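Local coordinates for protein alpha-galactosidase (Lactobacillus brevis, PDB 3MI6) that probably releases terminal, non-reducing alpha-D-galactose from alpha-galactosides by hydrolysis, and belongs to glycosyl hydrolase family 36, at residues D368-H373 / F409-E414. Sequence-based numbering, arbitrary orientation.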
loop_
_atom_site.group_PDB
_atom_site.type_symbol
_atom_site.label_atom_id
_atom_site.label_comp_id
_atom_site.label_asym_id
_atom_site.label_seq_id
_atom_site.Cartn_x
_atom_site.Cartn_y
_atom_site.Cartn_z
ATOM N N ASP D 368 -3.868 -44.878 16.036
ATOM C CA ASP D 368 -4.319 -44.840 17.417
ATOM C C ASP D 368 -5.348 -45.932 17.694
ATOM O O ASP D 368 -6.270 -46.135 16.903
ATOM C CB ASP D 368 -4.912 -43.453 17.719
ATOM C CG ASP D 368 -4.998 -43.147 19.211
ATOM O OD1 ASP D 368 -5.065 -44.077 20.035
ATOM O OD2 ASP D 368 -5.012 -41.956 19.559
ATOM N N GLY D 369 -5.177 -46.644 18.806
ATOM C CA GLY D 369 -6.187 -47.576 19.272
ATOM C C GLY D 369 -5.739 -49.000 19.553
ATOM O O GLY D 369 -6.512 -49.798 20.068
ATOM N N TRP D 370 -4.497 -49.330 19.240
ATOM C CA TRP D 370 -4.060 -50.719 19.327
ATOM C C TRP D 370 -3.637 -51.164 20.732
ATOM O O TRP D 370 -3.529 -52.362 21.013
ATOM C CB TRP D 370 -2.919 -50.970 18.341
ATOM C CG TRP D 370 -1.715 -50.142 18.615
ATOM C CD1 TRP D 370 -1.452 -48.909 18.120
ATOM C CD2 TRP D 370 -0.618 -50.482 19.456
ATOM N NE1 TRP D 370 -0.254 -48.454 18.594
ATOM C CE2 TRP D 370 0.281 -49.403 19.421
ATOM C CE3 TRP D 370 -0.307 -51.591 20.237
ATOM C CZ2 TRP D 370 1.478 -49.400 20.135
ATOM C CZ3 TRP D 370 0.879 -51.590 20.947
ATOM C CH2 TRP D 370 1.760 -50.503 20.889
ATOM N N PHE D 371 -3.403 -50.198 21.610
ATOM C CA PHE D 371 -2.825 -50.473 22.920
ATOM C C PHE D 371 -3.860 -50.415 24.059
ATOM O O PHE D 371 -4.945 -49.849 23.893
ATOM C CB PHE D 371 -1.698 -49.477 23.173
ATOM C CG PHE D 371 -2.112 -48.045 22.979
ATOM C CD1 PHE D 371 -2.258 -47.196 24.062
ATOM C CD2 PHE D 371 -2.382 -47.549 21.711
ATOM C CE1 PHE D 371 -2.644 -45.874 23.884
ATOM C CE2 PHE D 371 -2.775 -46.231 21.532
ATOM C CZ PHE D 371 -2.897 -45.394 22.620
ATOM N N GLY D 372 -3.524 -51.005 25.206
ATOM C CA GLY D 372 -4.354 -50.909 26.398
ATOM C C GLY D 372 -5.834 -51.201 26.206
ATOM O O GLY D 372 -6.231 -52.339 25.993
ATOM N N HIS D 373 -6.661 -50.172 26.316
ATOM C CA HIS D 373 -8.074 -50.293 25.975
ATOM C C HIS D 373 -8.578 -49.066 25.199
ATOM O O HIS D 373 -9.702 -48.603 25.399
ATOM C CB HIS D 373 -8.947 -50.621 27.208
ATOM C CG HIS D 373 -8.550 -49.909 28.472
ATOM N ND1 HIS D 373 -7.356 -50.147 29.124
ATOM C CD2 HIS D 373 -9.215 -49.003 29.230
ATOM C CE1 HIS D 373 -7.289 -49.394 30.209
ATOM N NE2 HIS D 373 -8.406 -48.695 30.299
ATOM N N PHE D 409 5.327 -52.426 7.553
ATOM C CA PHE D 409 4.391 -52.232 8.650
ATOM C C PHE D 409 4.861 -51.146 9.587
ATOM O O PHE D 409 6.037 -51.084 9.937
ATOM C CB PHE D 409 4.183 -53.531 9.431
ATOM C CG PHE D 409 3.210 -53.398 10.551
ATOM C CD1 PHE D 409 1.863 -53.208 10.293
ATOM C CD2 PHE D 409 3.634 -53.453 11.865
ATOM C CE1 PHE D 409 0.958 -53.075 11.316
ATOM C CE2 PHE D 409 2.733 -53.326 12.894
ATOM C CZ PHE D 409 1.391 -53.137 12.617
ATOM N N GLY D 410 3.934 -50.288 9.989
ATOM C CA GLY D 410 4.254 -49.210 10.900
ATOM C C GLY D 410 3.144 -49.051 11.908
ATOM O O GLY D 410 2.005 -49.462 11.643
ATOM N N LEU D 411 3.473 -48.482 13.067
ATOM C CA LEU D 411 2.462 -48.197 14.081
ATOM C C LEU D 411 2.721 -46.909 14.858
ATOM O O LEU D 411 3.803 -46.340 14.809
ATOM C CB LEU D 411 2.223 -49.398 15.022
ATOM C CG LEU D 411 3.166 -49.703 16.192
ATOM C CD1 LEU D 411 2.892 -48.759 17.325
ATOM C CD2 LEU D 411 2.993 -51.127 16.683
ATOM N N TRP D 412 1.697 -46.490 15.591
ATOM C CA TRP D 412 1.575 -45.171 16.194
ATOM C C TRP D 412 1.831 -45.229 17.705
ATOM O O TRP D 412 1.208 -46.002 18.429
ATOM C CB TRP D 412 0.146 -44.688 15.906
ATOM C CG TRP D 412 -0.281 -43.374 16.462
ATOM C CD1 TRP D 412 -0.437 -42.218 15.768
ATOM C CD2 TRP D 412 -0.684 -43.087 17.814
ATOM N NE1 TRP D 412 -0.890 -41.221 16.596
ATOM C CE2 TRP D 412 -1.050 -41.726 17.859
ATOM C CE3 TRP D 412 -0.763 -43.844 18.990
ATOM C CZ2 TRP D 412 -1.476 -41.099 19.038
ATOM C CZ3 TRP D 412 -1.192 -43.224 20.154
ATOM C CH2 TRP D 412 -1.541 -41.867 20.172
ATOM N N PHE D 413 2.768 -44.425 18.175
ATOM C CA PHE D 413 2.934 -44.198 19.599
ATOM C C PHE D 413 2.701 -42.720 19.903
ATOM O O PHE D 413 2.824 -41.866 19.016
ATOM C CB PHE D 413 4.353 -44.547 20.040
ATOM C CG PHE D 413 4.690 -46.000 19.935
ATOM C CD1 PHE D 413 4.489 -46.849 21.010
ATOM C CD2 PHE D 413 5.235 -46.516 18.768
ATOM C CE1 PHE D 413 4.810 -48.193 20.915
ATOM C CE2 PHE D 413 5.559 -47.850 18.667
ATOM C CZ PHE D 413 5.344 -48.693 19.739
ATOM N N GLU D 414 2.379 -42.427 21.163
ATOM C CA GLU D 414 2.404 -41.064 21.702
ATOM C C GLU D 414 3.080 -41.134 23.068
ATOM O O GLU D 414 2.424 -40.986 24.094
ATOM C CB GLU D 414 0.987 -40.477 21.825
ATOM C CG GLU D 414 0.931 -38.961 22.043
ATOM C CD GLU D 414 -0.493 -38.418 22.144
ATOM O OE1 GLU D 414 -1.441 -39.122 21.749
ATOM O OE2 GLU D 414 -0.669 -37.277 22.617
#
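Trp-370 and Asp-368, in the loop that follows barrel strand 363-366, pack against Leu-411, Trp-412 and Phe-413 at the C-terminal end of the neighbouring parallel strand 408-413, a buried, largely aromatic contact at the catalytic end of the (beta/alpha)8 barrel. One hydrogen bond ties loop to strand: Trp-370 NE1 donates a hydrogen bond to Trp-412 O at 2.9 Å, with an N-H...O angle of 163° and the oxygen close to the indole plane. The same indole presents its six-membered edge to the face of Phe-413 in an offset edge-to-face pair, planes at 85°, while Leu-411 CD2 lies over one indole face. An alanine in place of Trp-370 would probably leave Trp-412 O without this donor and open a gap beside Leu-411 and Phe-413. Asp-368, predicted to bind substrate, stacks along Trp-412, its carboxylate 18° from the ring plane; its OD2 also forms a salt bridge with Arg-374. Trp-412 NE1 in turn bonds Asp-479 OD2, the predicted nucleophile, so this tryptophan joins two probable active-site residues. With CG anti to the backbone N, the Trp-412 indole lies alongside the Asp-368 side chain, pointing the same way, and Asp-368 CB sits 4.1 Å from the centroid of the Trp-412 six-membered ring.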